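RRNA adenine N-6-methyltransferase (Saccharopolyspora erythraea, PDB 6NVM) dimethylates a single adenine of 23S rRNA at N6, using S-adenosyl-L-methionine, and so lowers ribosome affinity for macrolide, lincosamide and streptogramin B antibiotics. Local coordinates at residues A66-R69 with P70-V74; G82-T85 with R86-D90; R255-P258 with R259-E263; A264-H268 with A269-G273. All coordinates share one frame; numbering follows the deposited sequence.

How the contacts relate
Contacts 1 and 2 belong to the class I methyltransferase domain, contacts 3 and 4 to the helical part at the other end of the chain, with the centres of contacts 1 and 3 about 46 Å apart. Contacts 1 and 2 touch: L68 of the helix-to-strand loop and V74 of strand 73-77 pack on L88 of helix 83-89. Contacts 3 and 4 take the start and the finish of helix 259-269. Contact 3 is the surface one, rich in arginine; the other three are partly buried. A salt bridge and a beta turn mark contact 1, successive helical bonds contact 2, an N-terminal helical turn contact 3, and a Schellman motif with a bridging water contact 4.

Contact 1 (A66-R69 with P70-V74); sequences AELR and PDLPV
The guanidinium of R69 has L72 under one face, with CB 4.2 Å from its plane and over its centre, while D71 OD1 comes in at the edge, near the plane. There R69 NE meets D71 OD1 at 2.7 Å in a salt bridge, but the N-H points poorly at the oxygen (126°) and the hydrogen bond within it is weak; the guanidinium and carboxylate planes stand 66° apart. R69 CG lies between its backbone N and carbonyl carbon (chi1 58°), and the extended chain beyond it runs past the D71 carboxylate and over L72. The far end of the guanidinium is claimed by E160, through NH2. A type I turn closes beneath this pair, L72 N donating to R69 O at 3.1 Å. On the inner side, L68 and V74 cross at about a right angle, and the methyls L68 CD2 and V74 CG2 press together at 3.4 Å, tighter than usual. E67 is the first residue to leave helical angles, with positive phi. The arrangement is a helix-to-strand connection of the Rossmann-like methyltransferase fold: helix 56-65 ends, a beta turn reverses the chain, and strand 73-77 enters the central sheet.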
loop_
_atom_site.group_PDB
_atom_site.type_symbol
_atom_site.label_atom_id
_atom_site.label_comp_id
_atom_site.label_asym_id
_atom_site.label_seq_id
_atom_site.Cartn_x
_atom_site.Cartn_y
_atom_site.Cartn_z
ATOM N N ALA A 66 -4.084 11.960 -0.211
ATOM C CA ALA A 66 -3.933 11.406 1.125
ATOM C C ALA A 66 -5.211 11.474 1.952
ATOM O O ALA A 66 -5.247 10.895 3.041
ATOM C CB ALA A 66 -2.796 12.124 1.846
ATOM N N GLU A 67 -6.240 12.170 1.473
ATOM C CA GLU A 67 -7.528 12.253 2.156
ATOM C C GLU A 67 -7.350 12.743 3.591
ATOM O O GLU A 67 -7.739 12.092 4.564
ATOM C CB GLU A 67 -8.244 10.901 2.105
ATOM C CG GLU A 67 -8.548 10.483 0.669
ATOM C CD GLU A 67 -9.329 9.191 0.558
ATOM O OE1 GLU A 67 -9.096 8.268 1.369
ATOM O OE2 GLU A 67 -10.177 9.106 -0.365
ATOM N N LEU A 68 -6.760 13.929 3.701
ATOM C CA LEU A 68 -6.421 14.521 4.983
ATOM C C LEU A 68 -7.565 15.386 5.499
ATOM O O LEU A 68 -8.455 15.798 4.754
ATOM C CB LEU A 68 -5.147 15.353 4.857
ATOM C CG LEU A 68 -3.941 14.608 4.279
ATOM C CD1 LEU A 68 -2.778 15.577 4.110
ATOM C CD2 LEU A 68 -3.560 13.436 5.173
ATOM N N ARG A 69 -7.536 15.648 6.800
ATOM C CA ARG A 69 -8.539 16.485 7.440
ATOM C C ARG A 69 -7.920 17.113 8.676
ATOM O O ARG A 69 -6.889 16.638 9.168
ATOM C CB ARG A 69 -9.795 15.683 7.815
ATOM C CG ARG A 69 -9.534 14.513 8.735
ATOM C CD ARG A 69 -10.828 13.823 9.131
ATOM N NE ARG A 69 -10.603 12.748 10.097
ATOM C CZ ARG A 69 -10.291 11.496 9.778
ATOM N NH1 ARG A 69 -10.161 11.135 8.509
ATOM N NH2 ARG A 69 -10.112 10.595 10.736
ATOM N N PRO A 70 -8.529 18.174 9.209
ATOM C CA PRO A 70 -7.851 18.968 10.252
ATOM C C PRO A 70 -7.581 18.224 11.550
ATOM O O PRO A 70 -6.696 18.648 12.302
ATOM C CB PRO A 70 -8.815 20.140 10.484
ATOM C CG PRO A 70 -9.646 20.213 9.268
ATOM C CD PRO A 70 -9.781 18.807 8.768
ATOM N N ASP A 71 -8.303 17.150 11.864
ATOM C CA ASP A 71 -8.051 16.437 13.109
ATOM C C ASP A 71 -7.195 15.187 12.914
ATOM O O ASP A 71 -6.998 14.433 13.873
ATOM C CB ASP A 71 -9.376 16.084 13.803
ATOM C CG ASP A 71 -10.129 14.930 13.134
ATOM O OD1 ASP A 71 -9.721 14.458 12.054
ATOM O OD2 ASP A 71 -11.148 14.490 13.711
ATOM N N LEU A 72 -6.655 14.968 11.711
ATOM C CA LEU A 72 -5.897 13.755 11.407
ATOM C C LEU A 72 -4.405 14.051 11.319
ATOM O O LEU A 72 -3.997 14.850 10.464
ATOM C CB LEU A 72 -6.389 13.153 10.094
ATOM C CG LEU A 72 -5.801 11.800 9.695
ATOM C CD1 LEU A 72 -6.311 10.716 10.620
ATOM C CD2 LEU A 72 -6.143 11.486 8.250
ATOM N N PRO A 73 -3.552 13.417 12.124
ATOM C CA PRO A 73 -2.109 13.624 11.977
ATOM C C PRO A 73 -1.524 12.783 10.848
ATOM O O PRO A 73 -2.068 11.752 10.451
ATOM C CB PRO A 73 -1.559 13.185 13.338
ATOM C CG PRO A 73 -2.501 12.106 13.772
ATOM C CD PRO A 73 -3.863 12.520 13.253
ATOM N N VAL A 74 -0.391 13.254 10.327
ATOM C CA VAL A 74 0.301 12.620 9.212
ATOM C C VAL A 74 1.722 12.289 9.637
ATOM O O VAL A 74 2.384 13.095 10.302
ATOM C CB VAL A 74 0.317 13.535 7.967
ATOM C CG1 VAL A 74 1.138 12.905 6.832
ATOM C CG2 VAL A 74 -1.099 13.831 7.509
#

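Contact 2 (G82-T85 with R86-D90); sequences GLLT and RELAD
R86 N donates to G82 O at 3.1 Å, the first of four successive i to i+4 bonds that use the carbonyls of G82 to T85. E87 N reaches L83 O at 3.2 Å and A89 N reaches T85 O at 2.9 Å. L88 N reaches L84 O, also at 2.9 Å. G82 is the N-cap, with a positive phi (89°) that glycine adopts readily. Helix 83-89 is the crossover helix of the beta-alpha-beta unit formed with strands 73-77 and 94-98, part of the Rossmann-like fold that binds S-adenosyl-L-methionine in this superfamily. L84 lies about 6 Å, side chain to side chain, from A140 and L53, both predicted to bind that cofactor. Along one flank L84 CD1 rests against L88 CG at 3.9 Å; L84 CG stands anti to its backbone N (chi1 172°), which carries the branch along the helix to L88. L88 in turn packs on V95 of the next strand. L83 CD1 lies 3.9 Å from E87 OE2, a methyl beside a carboxylate oxygen, and both residues face helix 56-65 through I59. The hydroxyl of buried T85 is satisfied by E76 of strand 73-77. Toward the C-terminal end, the carbonyl of E87 takes a bond from R91 NH1 and that of A89 one from N117 ND2.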
loop_
_atom_site.group_PDB
_atom_site.type_symbol
_atom_site.label_atom_id
_atom_site.label_comp_id
_atom_site.label_asym_id
_atom_site.label_seq_id
_atom_site.Cartn_x
_atom_site.Cartn_y
_atom_site.Cartn_z
ATOM N N GLY A 82 10.839 19.251 1.226
ATOM C CA GLY A 82 9.823 19.703 2.150
ATOM C C GLY A 82 8.678 20.498 1.553
ATOM O O GLY A 82 7.835 20.985 2.312
ATOM N N LEU A 83 8.608 20.653 0.229
ATOM C CA LEU A 83 7.451 21.324 -0.356
ATOM C C LEU A 83 6.185 20.507 -0.128
ATOM O O LEU A 83 5.147 21.046 0.273
ATOM C CB LEU A 83 7.668 21.578 -1.847
ATOM C CG LEU A 83 6.463 22.162 -2.595
ATOM C CD1 LEU A 83 5.957 23.464 -1.965
ATOM C CD2 LEU A 83 6.808 22.380 -4.059
ATOM N N LEU A 84 6.254 19.196 -0.364
ATOM C CA LEU A 84 5.116 18.344 -0.045
ATOM C C LEU A 84 4.741 18.472 1.426
ATOM O O LEU A 84 3.554 18.510 1.772
ATOM C CB LEU A 84 5.431 16.891 -0.400
ATOM C CG LEU A 84 4.408 15.842 0.044
ATOM C CD1 LEU A 84 3.036 16.156 -0.520
ATOM C CD2 LEU A 84 4.867 14.446 -0.372
ATOM N N THR A 85 5.740 18.533 2.308
ATOM C CA THR A 85 5.456 18.650 3.736
ATOM C C THR A 85 4.590 19.873 4.027
ATOM O O THR A 85 3.672 19.814 4.853
ATOM C CB THR A 85 6.765 18.731 4.524
ATOM O OG1 THR A 85 7.699 17.771 4.011
ATOM C CG2 THR A 85 6.512 18.463 5.998
ATOM N N ARG A 86 4.875 20.991 3.359
ATOM C CA ARG A 86 4.075 22.202 3.546
ATOM C C ARG A 86 2.627 21.977 3.131
ATOM O O ARG A 86 1.692 22.418 3.816
ATOM C CB ARG A 86 4.668 23.351 2.732
ATOM C CG ARG A 86 6.100 23.736 3.090
ATOM C CD ARG A 86 6.676 24.701 2.049
ATOM N NE ARG A 86 8.133 24.825 2.140
ATOM C CZ ARG A 86 8.782 25.808 2.752
ATOM N NH1 ARG A 86 8.123 26.801 3.340
ATOM N NH2 ARG A 86 10.109 25.809 2.761
ATOM N N GLU A 87 2.419 21.292 2.007
ATOM C CA GLU A 87 1.062 21.089 1.520
ATOM C C GLU A 87 0.296 20.091 2.376
ATOM O O GLU A 87 -0.922 20.231 2.545
ATOM C CB GLU A 87 1.111 20.672 0.052
ATOM C CG GLU A 87 1.786 21.766 -0.775
ATOM C CD GLU A 87 1.570 21.645 -2.263
ATOM O OE1 GLU A 87 0.632 20.929 -2.681
ATOM O OE2 GLU A 87 2.349 22.282 -3.012
ATOM N N LEU A 88 0.985 19.103 2.952
ATOM C CA LEU A 88 0.344 18.224 3.920
ATOM C C LEU A 88 -0.045 18.983 5.182
ATOM O O LEU A 88 -1.135 18.774 5.728
ATOM C CB LEU A 88 1.275 17.071 4.283
ATOM C CG LEU A 88 1.769 16.194 3.141
ATOM C CD1 LEU A 88 2.824 15.227 3.657
ATOM C CD2 LEU A 88 0.609 15.456 2.505
ATOM N N ALA A 89 0.845 19.853 5.667
ATOM C CA ALA A 89 0.584 20.601 6.893
ATOM C C ALA A 89 -0.558 21.598 6.740
ATOM O O ALA A 89 -1.193 21.948 7.739
ATOM C CB ALA A 89 1.848 21.330 7.342
ATOM N N ASP A 90 -0.842 22.047 5.514
ATOM C CA ASP A 90 -1.986 22.915 5.265
ATOM C C ASP A 90 -3.321 22.210 5.476
ATOM O O ASP A 90 -4.338 22.881 5.691
ATOM C CB ASP A 90 -1.956 23.443 3.830
ATOM C CG ASP A 90 -0.952 24.559 3.627
ATOM O OD1 ASP A 90 -0.488 25.141 4.627
ATOM O OD2 ASP A 90 -0.648 24.861 2.450
#

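Contact 3 (R255-P258 with R259-E263); sequences RKYP and RRRVE
V262 fits closely into the corner made by Y257 and P258. Its CG2 methyl, anti to its own carbonyl carbon, lies 3.6 Å from Y257 CB and 3.2 Å from P258 O. The same carbonyl accepts V262 N at 2.9 Å, so one oxygen is both gripped by the helix and covered by a methyl. Behind it, V262 is buried against Q250, L253 and L254 of helix 249-254.

The side turned toward solvent is looser. R261 bends at chi3 (-57°) and folds its guanidinium back over the proline, P258 CD standing 4.1 Å over the centre of one face. NH1 then comes to the edge of the Y257 ring, in its plane, 3.9 Å from CD2, with the ring and guanidinium planes 59° apart. What fixes that end is the carbonyl of L292, to which NH1 is hydrogen-bonded, while Y257 packs on L292. R259 and R260 are exposed, and R260 extends away from segment 255-258.

P258 occupies the N-cap, and its carbonyl accepts the first i to i+4 bond of helix 259-269. The arrangement is a helix N-terminus at the end of the short loop that links helix 249-254 to helix 259-269 in the C-terminal helical part of the enzyme.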
loop_
_atom_site.group_PDB
_atom_site.type_symbol
_atom_site.label_atom_id
_atom_site.label_comp_id
_atom_site.label_asym_id
_atom_site.label_seq_id
_atom_site.Cartn_x
_atom_site.Cartn_y
_atom_site.Cartn_z
ATOM N N ARG A 255 -6.090 -30.389 -2.632
ATOM C CA ARG A 255 -5.311 -30.852 -1.488
ATOM C C ARG A 255 -6.012 -30.574 -0.166
ATOM O O ARG A 255 -5.667 -31.193 0.845
ATOM C CB ARG A 255 -3.932 -30.186 -1.466
ATOM C CG ARG A 255 -3.203 -30.129 -2.802
ATOM C CD ARG A 255 -2.984 -31.502 -3.402
ATOM N NE ARG A 255 -1.733 -31.559 -4.155
ATOM C CZ ARG A 255 -1.446 -32.475 -5.076
ATOM N NH1 ARG A 255 -2.324 -33.421 -5.382
ATOM N NH2 ARG A 255 -0.276 -32.439 -5.700
ATOM N N LYS A 256 -6.977 -29.653 -0.149
ATOM C CA LYS A 256 -7.661 -29.259 1.077
ATOM C C LYS A 256 -9.177 -29.373 1.006
ATOM O O LYS A 256 -9.808 -29.512 2.062
ATOM C CB LYS A 256 -7.298 -27.811 1.447
ATOM C CG LYS A 256 -7.939 -27.298 2.735
ATOM C CD LYS A 256 -7.738 -25.801 2.910
ATOM C CE LYS A 256 -6.344 -25.449 3.410
ATOM N NZ LYS A 256 -6.231 -25.579 4.888
ATOM N N TYR A 257 -9.784 -29.321 -0.177
ATOM C CA TYR A 257 -11.233 -29.291 -0.280
ATOM C C TYR A 257 -11.744 -30.428 -1.160
ATOM O O TYR A 257 -11.026 -30.897 -2.046
ATOM C CB TYR A 257 -11.712 -27.956 -0.860
ATOM C CG TYR A 257 -11.439 -26.762 0.020
ATOM C CD1 TYR A 257 -10.321 -25.967 -0.182
ATOM C CD2 TYR A 257 -12.305 -26.424 1.049
ATOM C CE1 TYR A 257 -10.073 -24.863 0.619
ATOM C CE2 TYR A 257 -12.067 -25.331 1.852
ATOM C CZ TYR A 257 -10.950 -24.553 1.635
ATOM O OH TYR A 257 -10.718 -23.460 2.437
ATOM N N PRO A 258 -12.986 -30.871 -0.959
ATOM C CA PRO A 258 -13.530 -31.942 -1.803
ATOM C C PRO A 258 -13.746 -31.482 -3.236
ATOM O O PRO A 258 -14.026 -30.310 -3.504
ATOM C CB PRO A 258 -14.865 -32.289 -1.130
ATOM C CG PRO A 258 -14.809 -31.663 0.223
ATOM C CD PRO A 258 -13.939 -30.465 0.085
ATOM N N ARG A 259 -13.640 -32.438 -4.162
ATOM C CA ARG A 259 -13.731 -32.122 -5.584
ATOM C C ARG A 259 -15.034 -31.402 -5.916
ATOM O O ARG A 259 -15.030 -30.383 -6.615
ATOM C CB ARG A 259 -13.604 -33.401 -6.410
ATOM C CG ARG A 259 -13.622 -33.165 -7.914
ATOM C CD ARG A 259 -13.469 -34.462 -8.692
ATOM N NE ARG A 259 -14.545 -35.406 -8.396
ATOM C CZ ARG A 259 -15.755 -35.366 -8.945
ATOM N NH1 ARG A 259 -16.065 -34.424 -9.828
ATOM N NH2 ARG A 259 -16.663 -36.272 -8.607
ATOM N N ARG A 260 -16.164 -31.931 -5.438
ATOM C CA ARG A 260 -17.456 -31.332 -5.762
ATOM C C ARG A 260 -17.503 -29.869 -5.343
ATOM O O ARG A 260 -18.021 -29.019 -6.077
ATOM C CB ARG A 260 -18.586 -32.111 -5.085
ATOM C CG ARG A 260 -18.757 -33.546 -5.568
ATOM C CD ARG A 260 -19.300 -33.604 -6.986
ATOM N NE ARG A 260 -19.416 -34.979 -7.472
ATOM C CZ ARG A 260 -20.536 -35.697 -7.485
ATOM N NH1 ARG A 260 -21.678 -35.187 -7.041
ATOM N NH2 ARG A 260 -20.515 -36.939 -7.951
ATOM N N ARG A 261 -16.969 -29.557 -4.162
ATOM C CA ARG A 261 -17.011 -28.185 -3.672
ATOM C C ARG A 261 -16.026 -27.298 -4.418
ATOM O O ARG A 261 -16.299 -26.109 -4.618
ATOM C CB ARG A 261 -16.721 -28.152 -2.172
ATOM C CG ARG A 261 -17.034 -26.816 -1.523
ATOM C CD ARG A 261 -16.542 -26.765 -0.090
ATOM N NE ARG A 261 -17.101 -27.839 0.724
ATOM C CZ ARG A 261 -16.731 -28.096 1.974
ATOM N NH1 ARG A 261 -15.798 -27.357 2.561
ATOM N NH2 ARG A 261 -17.294 -29.095 2.639
ATOM N N VAL A 262 -14.881 -27.850 -4.825
ATOM C CA VAL A 262 -13.896 -27.078 -5.579
ATOM C C VAL A 262 -14.475 -26.651 -6.922
ATOM O O VAL A 262 -14.355 -25.491 -7.332
ATOM C CB VAL A 262 -12.602 -27.896 -5.756
ATOM C CG1 VAL A 262 -11.674 -27.242 -6.783
ATOM C CG2 VAL A 262 -11.889 -28.046 -4.422
ATOM N N GLU A 263 -15.096 -27.592 -7.637
ATOM C CA GLU A 263 -15.704 -27.260 -8.921
ATOM C C GLU A 263 -16.784 -26.201 -8.751
ATOM O O GLU A 263 -16.846 -25.236 -9.524
ATOM C CB GLU A 263 -16.282 -28.520 -9.578
ATOM C CG GLU A 263 -16.989 -28.246 -10.910
ATOM C CD GLU A 263 -17.420 -29.506 -11.646
ATOM O OE1 GLU A 263 -17.059 -30.616 -11.198
ATOM O OE2 GLU A 263 -18.117 -29.383 -12.678
#

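Contact 4 (A264-H268 with A269-G273)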
loop_
_atom_site.group_PDB
_atom_site.type_symbol
_atom_site.label_atom_id
_atom_site.label_comp_id
_atom_site.label_asym_id
_atom_site.label_seq_id
_atom_site.Cartn_x
_atom_site.Cartn_y
_atom_site.Cartn_z
ATOM N N ALA A 264 -17.634 -26.352 -7.734
ATOM C CA ALA A 264 -18.691 -25.372 -7.501
ATOM C C ALA A 264 -18.111 -24.000 -7.171
ATOM O O ALA A 264 -18.668 -22.969 -7.575
ATOM C CB ALA A 264 -19.605 -25.847 -6.370
ATOM N N ALA A 265 -17.002 -23.969 -6.427
ATOM C CA ALA A 265 -16.411 -22.697 -6.013
ATOM C C ALA A 265 -15.753 -21.984 -7.185
ATOM O O ALA A 265 -15.908 -20.770 -7.352
ATOM C CB ALA A 265 -15.394 -22.933 -4.898
ATOM N N LEU A 266 -14.991 -22.718 -7.995
ATOM C CA LEU A 266 -14.411 -22.133 -9.199
ATOM C C LEU A 266 -15.490 -21.514 -10.077
ATOM O O LEU A 266 -15.369 -20.363 -10.516
ATOM C CB LEU A 266 -13.628 -23.199 -9.968
ATOM C CG LEU A 266 -12.347 -23.681 -9.290
ATOM C CD1 LEU A 266 -11.820 -24.934 -9.980
ATOM C CD2 LEU A 266 -11.284 -22.590 -9.290
ATOM N N ASP A 267 -16.571 -22.259 -10.327
ATOM C CA ASP A 267 -17.641 -21.740 -11.169
ATOM C C ASP A 267 -18.289 -20.508 -10.537
ATOM O O ASP A 267 -18.582 -19.528 -11.228
ATOM C CB ASP A 267 -18.685 -22.828 -11.425
ATOM C CG ASP A 267 -18.223 -23.872 -12.443
ATOM O OD1 ASP A 267 -17.105 -23.743 -12.996
ATOM O OD2 ASP A 267 -18.989 -24.829 -12.698
ATOM N N HIS A 268 -18.524 -20.544 -9.223
ATOM C CA HIS A 268 -19.098 -19.392 -8.533
ATOM C C HIS A 268 -18.219 -18.158 -8.698
ATOM O O HIS A 268 -18.722 -17.046 -8.912
ATOM C CB HIS A 268 -19.296 -19.730 -7.049
ATOM C CG HIS A 268 -19.856 -18.603 -6.240
ATOM N ND1 HIS A 268 -21.072 -18.018 -6.522
ATOM C CD2 HIS A 268 -19.366 -17.952 -5.156
ATOM C CE1 HIS A 268 -21.306 -17.052 -5.649
ATOM N NE2 HIS A 268 -20.286 -16.992 -4.810
ATOM N N ALA A 269 -16.900 -18.334 -8.608
ATOM C CA ALA A 269 -15.966 -17.229 -8.740
ATOM C C ALA A 269 -15.721 -16.826 -10.186
ATOM O O ALA A 269 -15.125 -15.770 -10.422
ATOM C CB ALA A 269 -14.633 -17.592 -8.084
ATOM N N GLY A 270 -16.169 -17.622 -11.153
ATOM C CA GLY A 270 -15.854 -17.337 -12.537
ATOM C C GLY A 270 -14.404 -17.587 -12.886
ATOM O O GLY A 270 -13.852 -16.892 -13.746
ATOM N N VAL A 271 -13.775 -18.568 -12.242
ATOM C CA VAL A 271 -12.357 -18.868 -12.406
ATOM C C VAL A 271 -12.218 -20.242 -13.043
ATOM O O VAL A 271 -12.918 -21.186 -12.665
ATOM C CB VAL A 271 -11.631 -18.812 -11.046
ATOM C CG1 VAL A 271 -10.195 -19.278 -11.165
ATOM C CG2 VAL A 271 -11.697 -17.384 -10.476
ATOM N N GLY A 272 -11.321 -20.349 -14.020
ATOM C CA GLY A 272 -11.035 -21.637 -14.621
ATOM C C GLY A 272 -10.127 -22.486 -13.747
ATOM O O GLY A 272 -9.271 -21.985 -13.022
ATOM N N GLY A 273 -10.315 -23.804 -13.839
ATOM C CA GLY A 273 -9.501 -24.730 -13.072
ATOM C C GLY A 273 -8.023 -24.655 -13.391
ATOM O O GLY A 273 -7.198 -25.048 -12.559
HETATM O O HOH W 1 -15.321 -22.055 -14.004
#
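L266 CG stands anti to the carbonyl carbon (chi1 -69°) while V271 CG1 stands anti to its backbone N (chi1 173°), and these settings bring L266 CD2 to 4.0 Å from V271 CG1, the two side chains crossing at about a right angle. The other branch, L266 CD1, reaches the backbone of G273, 3.9 Å from its CA. Between them the chain turns back on itself at G270, whose positive phi favours glycine and ends the helix in a Schellman motif. V271 N donates to L266 O at 3.0 Å in an almost straight bond (174°), and G270 N donates to D267 O at 3.1 Å from well above the carbonyl plane. One residue earlier A269 N still makes the i to i+4 bond to A265 O. A water ties the outer side of the turn together, donating to D267 OD1 and, at 2.9 Å, to V271 O; it thus links the acidic side chain of the last helical turn to the backbone after the glycine. The last carbonyls of the helix are engaged from outside: R287 donates from NE to H268 O and from NH2 to A269 O, and H268 NE2 is hydrogen-bonded to E290 OE1. Both residues belong to helix 282-292, on which A265 also packs through L288, R291 and L292, while G273 joins Q250 of helix 249-254 by a backbone hydrogen bond.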